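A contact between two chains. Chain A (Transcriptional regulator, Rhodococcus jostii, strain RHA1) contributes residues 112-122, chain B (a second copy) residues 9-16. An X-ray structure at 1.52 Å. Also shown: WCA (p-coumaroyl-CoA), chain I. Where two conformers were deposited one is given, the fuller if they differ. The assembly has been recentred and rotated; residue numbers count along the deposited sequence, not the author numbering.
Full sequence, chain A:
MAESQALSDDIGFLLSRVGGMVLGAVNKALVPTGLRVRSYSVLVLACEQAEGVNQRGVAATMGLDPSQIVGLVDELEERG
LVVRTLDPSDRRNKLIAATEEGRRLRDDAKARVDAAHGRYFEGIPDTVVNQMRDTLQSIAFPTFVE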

ATOM      1  N   ARG A 112     -11.922  16.287  -2.768  1.00 26.42           N
ATOM      2  CA  ARG A 112     -11.668  15.677  -1.441  1.00 25.07           C
ATOM      3  C   ARG A 112     -10.446  14.809  -1.491  1.00 27.15           C
ATOM      4  O   ARG A 112      -9.656  14.825  -0.551  1.00 26.43           O
ATOM      5  N   VAL A 113     -10.289  14.114  -2.609  1.00 25.99           N
ATOM      6  CA  VAL A 113      -9.158  13.231  -2.802  1.00 24.66           C
ATOM      7  C   VAL A 113      -7.893  14.057  -2.910  1.00 29.20           C
ATOM      8  O   VAL A 113      -6.889  13.762  -2.252  1.00 30.89           O
ATOM      9  N   ASP A 114      -7.917  15.137  -3.700  1.00 28.64           N
ATOM     10  CA  ASP A 114      -6.734  16.009  -3.779  1.00 30.93           C
ATOM     11  C   ASP A 114      -6.299  16.532  -2.418  1.00 40.67           C
ATOM     12  O   ASP A 114      -5.096  16.605  -2.128  1.00 36.02           O
ATOM     13  N   ALA A 115      -7.266  16.949  -1.611  1.00 29.81           N
ATOM     14  CA  ALA A 115      -6.965  17.480  -0.292  1.00 34.62           C
ATOM     15  C   ALA A 115      -6.332  16.427   0.593  1.00 38.61           C
ATOM     16  O   ALA A 115      -5.416  16.736   1.353  1.00 35.94           O
ATOM     17  N   ALA A 116      -6.871  15.209   0.546  1.00 31.69           N
ATOM     18  CA  ALA A 116      -6.317  14.105   1.328  1.00 30.00           C
ATOM     19  C   ALA A 116      -4.844  13.956   0.930  1.00 39.97           C
ATOM     20  O   ALA A 116      -3.960  13.799   1.803  1.00 33.90           O
ATOM     21  N   HIS A 117      -4.568  14.080  -0.384  1.00 37.88           N
ATOM     22  CA  HIS A 117      -3.162  14.133  -0.876  1.00 45.17           C
ATOM     23  C   HIS A 117      -2.393  15.281  -0.311  1.00 42.29           C
ATOM     24  O   HIS A 117      -1.281  15.112   0.198  1.00 53.21           O
ATOM     25  N   GLY A 118      -2.962  16.472  -0.469  1.00 45.03           N
ATOM     26  CA  GLY A 118      -2.321  17.690  -0.050  1.00 49.73           C
ATOM     27  C   GLY A 118      -1.806  17.520   1.350  1.00 49.88           C
ATOM     28  O   GLY A 118      -0.738  18.001   1.682  1.00 50.53           O
ATOM     29  N   ARG A 119      -2.542  16.800   2.179  1.00 32.85           N
ATOM     30  CA  ARG A 119      -2.142  16.693   3.575  1.00 32.49           C
ATOM     31  C   ARG A 119      -0.872  15.863   3.727  1.00 36.61           C
ATOM     32  O   ARG A 119      -0.039  16.162   4.569  1.00 33.15           O
ATOM     33  N   TYR A 120      -0.719  14.824   2.933  1.00 28.69           N
ATOM     34  CA  TYR A 120       0.438  13.968   3.062  1.00 29.61           C
ATOM     35  C   TYR A 120       1.636  14.500   2.316  1.00 28.79           C
ATOM     36  O   TYR A 120       2.759  14.235   2.716  1.00 33.04           O
ATOM     37  N   PHE A 121       1.432  15.280   1.269  1.00 29.66           N
ATOM     38  CA  PHE A 121       2.599  15.736   0.515  0.66 31.48           C
ATOM     39  C   PHE A 121       2.934  17.199   0.742  1.00 46.45           C
ATOM     40  O   PHE A 121       3.748  17.784   0.012  1.00 38.03           O
ATOM     41  N   GLU A 122       2.351  17.782   1.784  1.00 40.48           N
ATOM     42  CA  GLU A 122       2.696  19.176   2.039  1.00 45.71           C
ATOM     43  C   GLU A 122       4.186  19.234   2.372  1.00 44.02           C
ATOM     44  O   GLU A 122       4.689  18.408   3.136  1.00 42.98           O
TER
ATOM     45  N   ASP B   9      -2.375   9.345 -13.510  1.00 19.68           N
ATOM     46  CA  ASP B   9      -1.441  10.437 -13.106  1.00 19.52           C
ATOM     47  C   ASP B   9      -1.630  10.848 -11.635  1.00 21.69           C
ATOM     48  O   ASP B   9      -0.928  11.742 -11.133  1.00 24.81           O
ATOM     49  N   ASP B  10      -2.584  10.241 -10.933  1.00 20.32           N
ATOM     50  CA  ASP B  10      -2.874  10.597  -9.559  1.00 21.65           C
ATOM     51  C   ASP B  10      -1.802   9.912  -8.677  1.00 20.99           C
ATOM     52  O   ASP B  10      -1.735   8.722  -8.638  1.00 19.77           O
ATOM     53  N   ILE B  11      -0.965  10.683  -7.992  1.00 20.44           N
ATOM     54  CA  ILE B  11       0.114  10.090  -7.201  1.00 18.41           C
ATOM     55  C   ILE B  11      -0.435   9.215  -6.070  1.00 20.25           C
ATOM     56  O   ILE B  11       0.187   8.193  -5.726  1.00 19.44           O
ATOM     57  N   GLY B  12      -1.629   9.532  -5.567  1.00 22.17           N
ATOM     58  CA  GLY B  12      -2.186   8.719  -4.467  1.00 21.13           C
ATOM     59  C   GLY B  12      -2.590   7.382  -5.040  1.00 20.73           C
ATOM     60  O   GLY B  12      -2.322   6.331  -4.478  1.00 20.34           O
ATOM     61  N   PHE B  13      -3.245   7.398  -6.183  1.00 20.76           N
ATOM     62  CA  PHE B  13      -3.593   6.150  -6.849  1.00 18.74           C
ATOM     63  C   PHE B  13      -2.350   5.328  -7.111  1.00 17.71           C
ATOM     64  O   PHE B  13      -2.346   4.093  -6.886  1.00 18.43           O
ATOM     65  N   LEU B  14      -1.304   5.940  -7.653  1.00 17.50           N
ATOM     66  CA  LEU B  14      -0.135   5.178  -7.974  1.00 16.52           C
ATOM     67  C   LEU B  14       0.547   4.578  -6.735  1.00 17.14           C
ATOM     68  O   LEU B  14       1.087   3.466  -6.822  1.00 18.33           O
ATOM     69  N   LEU B  15       0.573   5.321  -5.625  1.00 17.35           N
ATOM     70  CA  LEU B  15       1.113   4.770  -4.377  1.00 16.88           C
ATOM     71  C   LEU B  15       0.307   3.554  -3.954  1.00 18.21           C
ATOM     72  O   LEU B  15       0.887   2.530  -3.537  1.00 19.26           O
ATOM     73  N   SER B  16      -1.016   3.667  -3.934  1.00 19.15           N
ATOM     74  CA  SER B  16      -1.829   2.530  -3.498  1.00 19.08           C
ATOM     75  C   SER B  16      -1.688   1.389  -4.517  1.00 17.56           C
ATOM     76  O   SER B  16      -1.715   0.205  -4.109  1.00 18.14           O
TER

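This small contact between two helices of a regulator dimer illustrates how a ligand can supply the polar link that a protein interface lacks: apolar packing joins the chains directly, while the p-coumaroyl-CoA phenol bridges them. The helices cross at 73°, their axes no nearer than 10.7 Å, and only 238 Å² is buried, so a few residues carry the contact.

On chain A, A:Val113, A:His117 and A:Phe121 recur at four-residue spacing and all direct their CA-to-CB bonds toward chain B. A:His117 (chi1 m) sits where the backbones come nearest, opposite B:Gly12. The backbone N of B:Gly12 lies over one face of the imidazole, and A:His117 NE2 is 3.6 Å from B:Gly12 CA. Here the absence of a side chain matters, because an ideal CB on B:Gly12 would fall 2.3 Å from A:His117 NE2.

B:Asp10 (chi1 t) starts sideways, but its carboxylate reaches nearer chain A. It caps its own helix: OD1 accepts from B:Phe13 N at 3.1 Å and, weakly, from B:Gly12 N at 2.7 Å, although the modelled position of OD1 is less certain. No hydrogen bond passes directly between the stretches. Instead, A:His117 NE2 donates to WCA OAJ at 2.7 Å, and OAJ donates in turn to B:Asp10 OD2, also at 2.7 Å, making the ligand hydroxyl a relay. A:Val113 (chi1 t) borders this site, with CG1 3.1 Å from WCA OAJ. Further along the ligand, WCA N6 donates to the backbone O of B:Ser16 at 2.8 Å.

Apolar packing completes the contact. In the conformer given, A:Phe121 (chi1 m) brings CZ to 3.7 Å from B:Leu15 CD1, which meets the ring edge, and to 4.1 Å from B:Ile11 CG1. B:Ile11 (t, p) and B:Leu15 (m, t), one turn apart, both point toward chain A.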

ATOM      1  CB  ARG A 112     -12.869  14.851  -0.987  1.00 28.10           C
ATOM      2  CG  ARG A 112     -14.139  15.708  -0.917  1.00 29.48           C
ATOM      3  CD  ARG A 112     -15.384  14.885  -0.605  1.00 33.79           C
ATOM      4  NE  ARG A 112     -16.551  15.761  -0.762  1.00 33.08           N
ATOM      5  CZ  ARG A 112     -17.043  16.529   0.202  1.00 38.67           C
ATOM      6  NH1 ARG A 112     -16.514  16.505   1.414  1.00 35.50           N
ATOM      7  NH2 ARG A 112     -18.078  17.339  -0.060  1.00 46.22           N
ATOM      8  CB  VAL A 113      -9.369  12.348  -4.056  1.00 26.08           C
ATOM      9  CG1 VAL A 113      -8.088  11.596  -4.418  1.00 30.55           C
ATOM     10  CG2 VAL A 113     -10.474  11.395  -3.796  1.00 29.21           C
ATOM     11  CB  ASP A 114      -6.998  17.219  -4.666  1.00 32.37           C
ATOM     12  CG  ASP A 114      -7.079  16.870  -6.137  1.00 41.21           C
ATOM     13  OD1 ASP A 114      -6.619  15.789  -6.555  1.00 38.89           O
ATOM     14  OD2 ASP A 114      -7.613  17.712  -6.893  1.00 44.29           O
ATOM     15  CB  ALA A 115      -8.219  17.984   0.360  1.00 31.89           C
ATOM     16  CB  ALA A 116      -7.088  12.850   1.107  1.00 28.65           C
ATOM     17  CB  HIS A 117      -3.074  14.266  -2.405  1.00 49.16           C
ATOM     18  CG  HIS A 117      -3.673  13.128  -3.149  1.00 48.05           C
ATOM     19  ND1 HIS A 117      -3.919  13.184  -4.506  1.00 45.53           N
ATOM     20  CD2 HIS A 117      -4.124  11.922  -2.734  1.00 50.65           C
ATOM     21  CE1 HIS A 117      -4.497  12.065  -4.888  1.00 34.66           C
ATOM     22  NE2 HIS A 117      -4.628  11.276  -3.835  1.00 38.24           N
ATOM     23  CB  ARG A 119      -3.266  16.118   4.398  1.00 29.76           C
ATOM     24  CG  ARG A 119      -4.362  17.164   4.573  1.00 40.68           C
ATOM     25  CD  ARG A 119      -5.312  16.777   5.649  1.00 38.69           C
ATOM     26  NE  ARG A 119      -6.161  15.675   5.217  1.00 41.29           N
ATOM     27  CZ  ARG A 119      -7.307  15.836   4.569  1.00 48.64           C
ATOM     28  NH1 ARG A 119      -8.033  14.782   4.207  1.00 39.40           N
ATOM     29  NH2 ARG A 119      -7.730  17.061   4.290  1.00 49.10           N
ATOM     30  CB  TYR A 120       0.105  12.537   2.576  1.00 31.38           C
ATOM     31  CG  TYR A 120      -0.769  11.840   3.581  1.00 28.28           C
ATOM     32  CD1 TYR A 120      -2.146  11.925   3.515  1.00 31.62           C
ATOM     33  CD2 TYR A 120      -0.225  11.196   4.675  1.00 34.05           C
ATOM     34  CE1 TYR A 120      -2.930  11.337   4.417  1.00 37.49           C
ATOM     35  CE2 TYR A 120      -1.011  10.599   5.578  1.00 38.03           C
ATOM     36  CZ  TYR A 120      -2.378  10.670   5.473  1.00 34.38           C
ATOM     37  OH  TYR A 120      -3.184  10.078   6.402  1.00 42.88           O
ATOM     38  CB  PHE A 121       2.422  15.484  -0.981  0.66 30.25           C
ATOM     39  CG  PHE A 121       2.759  14.088  -1.395  0.66 33.39           C
ATOM     40  CD1 PHE A 121       1.781  13.093  -1.380  0.66 29.26           C
ATOM     41  CD2 PHE A 121       4.047  13.762  -1.788  0.66 28.71           C
ATOM     42  CE1 PHE A 121       2.088  11.813  -1.766  0.66 31.21           C
ATOM     43  CE2 PHE A 121       4.352  12.475  -2.167  0.66 26.47           C
ATOM     44  CZ  PHE A 121       3.400  11.511  -2.171  0.66 28.65           C
ATOM     45  CB  GLU A 122       1.844  19.775   3.167  1.00 51.72           C
ATOM     46  CG  GLU A 122       2.353  21.141   3.680  1.00 67.82           C
ATOM     47  CD  GLU A 122       1.832  22.299   2.835  1.00 86.84           C
ATOM     48  OE1 GLU A 122       0.898  22.051   2.032  1.00 95.00           O
ATOM     49  OE2 GLU A 122       2.343  23.445   2.964  1.00 86.34           O
TER
ATOM     50  CB  ASP B   9      -1.637  11.674 -13.996  1.00 22.79           C
ATOM     51  CG  ASP B   9      -1.133  11.457 -15.422  1.00 28.76           C
ATOM     52  OD1 ASP B   9      -0.139  10.716 -15.615  1.00 26.32           O
ATOM     53  OD2 ASP B   9      -1.727  12.005 -16.363  1.00 28.50           O
ATOM     54  CB  ASP B  10      -4.330  10.131  -9.246  1.00 21.71           C
ATOM     55  CG  ASP B  10      -4.725  10.186  -7.753  1.00 34.33           C
ATOM     56  OD1 ASP B  10      -3.872  10.349  -6.861  1.00 28.74           O
ATOM     57  OD2 ASP B  10      -5.931   9.964  -7.461  1.00 31.33           O
ATOM     58  CB  ILE B  11       1.043  11.174  -6.632  1.00 20.56           C
ATOM     59  CG1 ILE B  11       2.311  10.523  -6.044  1.00 26.91           C
ATOM     60  CG2 ILE B  11       0.344  11.940  -5.591  1.00 26.99           C
ATOM     61  CD1 ILE B  11       3.189   9.941  -7.068  1.00 27.86           C
ATOM     62  CB  PHE B  13      -4.332   6.414  -8.210  1.00 18.23           C
ATOM     63  CG  PHE B  13      -4.407   5.184  -9.113  1.00 17.95           C
ATOM     64  CD1 PHE B  13      -5.373   4.185  -8.832  1.00 21.04           C
ATOM     65  CD2 PHE B  13      -3.548   5.014 -10.180  1.00 18.86           C
ATOM     66  CE1 PHE B  13      -5.450   3.043  -9.659  1.00 22.44           C
ATOM     67  CE2 PHE B  13      -3.603   3.891 -11.001  1.00 20.99           C
ATOM     68  CZ  PHE B  13      -4.584   2.886 -10.721  1.00 23.43           C
ATOM     69  CB  LEU B  14       0.885   6.077  -8.712  1.00 15.48           C
ATOM     70  CG  LEU B  14       0.402   6.496 -10.112  1.00 17.70           C
ATOM     71  CD1 LEU B  14       1.249   7.670 -10.614  1.00 19.08           C
ATOM     72  CD2 LEU B  14       0.346   5.340 -11.104  1.00 17.51           C
ATOM     73  CB  LEU B  15       1.103   5.834  -3.298  1.00 17.13           C
ATOM     74  CG  LEU B  15       2.237   6.873  -3.491  1.00 18.54           C
ATOM     75  CD1 LEU B  15       1.892   8.154  -2.689  1.00 22.00           C
ATOM     76  CD2 LEU B  15       3.673   6.371  -3.088  1.00 17.75           C
ATOM     77  CB  SER B  16      -3.306   2.965  -3.347  1.00 22.17           C
ATOM     78  OG  SER B  16      -3.434   3.908  -2.265  1.00 24.48           O
TER
HETATM   79  C4  WCA I 201      -5.147  -2.321   0.499  1.00 17.38           C
HETATM   80  C5  WCA I 201      -5.044  -2.119  -0.878  1.00 15.09           C
HETATM   81  C6  WCA I 201      -3.835  -1.497  -1.346  1.00 16.74           C
HETATM   82  C8  WCA I 201      -6.990  -3.111  -0.494  1.00 19.00           C
HETATM   83  N1  WCA I 201      -2.924  -1.097  -0.419  1.00 18.41           N
HETATM   84  N3  WCA I 201      -4.199  -1.908   1.385  1.00 16.65           N
HETATM   85  CAV WCA I 201      -5.907   5.885  -3.783  1.00 21.63           C
HETATM   86  CAT WCA I 201      -5.770   7.223  -3.806  1.00 23.22           C
HETATM   87  CBS WCA I 201      -6.366   7.921  -4.850  1.00 23.40           C
HETATM   88  OAJ WCA I 201      -6.090   9.306  -4.852  1.00 31.31           O
HETATM   89  CAU WCA I 201      -7.096   7.284  -5.850  1.00 23.48           C
HETATM   90  CAW WCA I 201      -7.258   5.911  -5.827  1.00 24.26           C
HETATM   91  CBT WCA I 201      -6.657   5.246  -4.752  1.00 20.99           C
HETATM   92  CAR WCA I 201      -6.689   3.795  -4.556  1.00 21.84           C
HETATM   93  CAQ WCA I 201      -7.187   3.030  -5.712  1.00 25.91           C
HETATM   94  CBP WCA I 201      -7.029   1.566  -5.604  1.00 29.26           C
HETATM   95  OAD WCA I 201      -6.598   0.970  -4.627  1.00 28.58           O
HETATM   96  SBO WCA I 201      -7.514   0.746  -7.100  1.00 27.60           S
HETATM   97  CBA WCA I 201      -7.121  -1.006  -6.758  1.00 24.41           C
HETATM   98  CAY WCA I 201      -5.595  -1.147  -6.806  1.00 24.86           C
HETATM   99  NBH WCA I 201      -5.304  -2.584  -6.876  1.00 24.81           N
HETATM  100  CBQ WCA I 201      -5.116  -3.439  -5.695  1.00 26.10           C
HETATM  101  OAE WCA I 201      -5.238  -2.939  -4.575  1.00 23.34           O
HETATM  102  CBB WCA I 201      -4.791  -4.878  -6.033  1.00 23.34           C
HETATM  103  CAZ WCA I 201      -3.757  -5.459  -4.987  1.00 23.37           C
HETATM  104  NBI WCA I 201      -4.452  -5.577  -3.723  1.00 24.06           N
HETATM  105  CBR WCA I 201      -4.472  -6.800  -3.070  1.00 21.82           C
HETATM  106  OAF WCA I 201      -3.867  -7.702  -3.582  1.00 24.46           O
HETATM  107  CBX WCA I 201      -5.262  -6.957  -1.824  1.00 21.60           C
HETATM  108  OAK WCA I 201      -6.130  -5.842  -1.747  1.00 21.90           O
HETATM  109  CCD WCA I 201      -4.379  -6.966  -0.568  1.00 20.28           C
HETATM  110  CAA WCA I 201      -3.577  -5.664  -0.389  1.00 20.67           C
HETATM  111  CAB WCA I 201      -3.366  -8.130  -0.575  1.00 25.43           C
HETATM  112  CBD WCA I 201      -5.258  -7.116   0.696  1.00 23.27           C
HETATM  113  OBK WCA I 201      -6.004  -8.349   0.544  1.00 23.71           O
HETATM  114  PCG WCA I 201      -6.115  -9.469   1.673  1.00 22.12           P
HETATM  115  OAP WCA I 201      -6.438 -10.751   0.970  1.00 26.79           O
HETATM  116  OAI WCA I 201      -4.993  -9.405   2.632  1.00 23.99           O
HETATM  117  OBN WCA I 201      -7.386  -9.108   2.575  1.00 22.00           O
HETATM  118  PCF WCA I 201      -8.634  -8.161   2.445  1.00 23.99           P
HETATM  119  OAO WCA I 201      -9.439  -8.377   3.747  1.00 24.59           O
HETATM  120  OAH WCA I 201      -9.321  -8.365   1.115  1.00 24.65           O
HETATM  121  O5' WCA I 201      -8.013  -6.662   2.481  1.00 22.30           O
HETATM  122  C5' WCA I 201      -7.300  -6.213   3.605  1.00 23.16           C
HETATM  123  C4' WCA I 201      -7.341  -4.716   3.672  1.00 20.48           C
HETATM  124  O4' WCA I 201      -6.382  -4.453   2.412  1.00 20.03           O
HETATM  125  C3' WCA I 201      -8.588  -4.113   3.428  1.00 20.96           C
HETATM  126  O3' WCA I 201      -8.664  -3.085   4.479  1.00 21.90           O
HETATM  127  PCE WCA I 201      -9.689  -3.286   5.733  1.00 25.79           P
HETATM  128  OAM WCA I 201     -11.052  -3.442   5.097  1.00 28.72           O
HETATM  129  OAN WCA I 201      -9.526  -2.014   6.539  1.00 27.81           O
HETATM  130  OAG WCA I 201      -9.212  -4.519   6.437  1.00 27.52           O
HETATM  131  C2' WCA I 201      -8.381  -3.350   2.061  1.00 18.14           C
HETATM  132  O2' WCA I 201      -9.072  -2.130   2.027  1.00 21.67           O
HETATM  133  C1' WCA I 201      -6.819  -3.242   2.047  1.00 19.60           C
HETATM  134  N9  WCA I 201      -6.370  -2.953   0.709  1.00 19.22           N
HETATM  135  N7  WCA I 201      -6.188  -2.634  -1.488  1.00 18.43           N
HETATM  136  C2  WCA I 201      -3.088  -1.276   0.867  1.00 19.70           C
HETATM  137  N6  WCA I 201      -3.708  -1.300  -2.740  1.00 16.48           N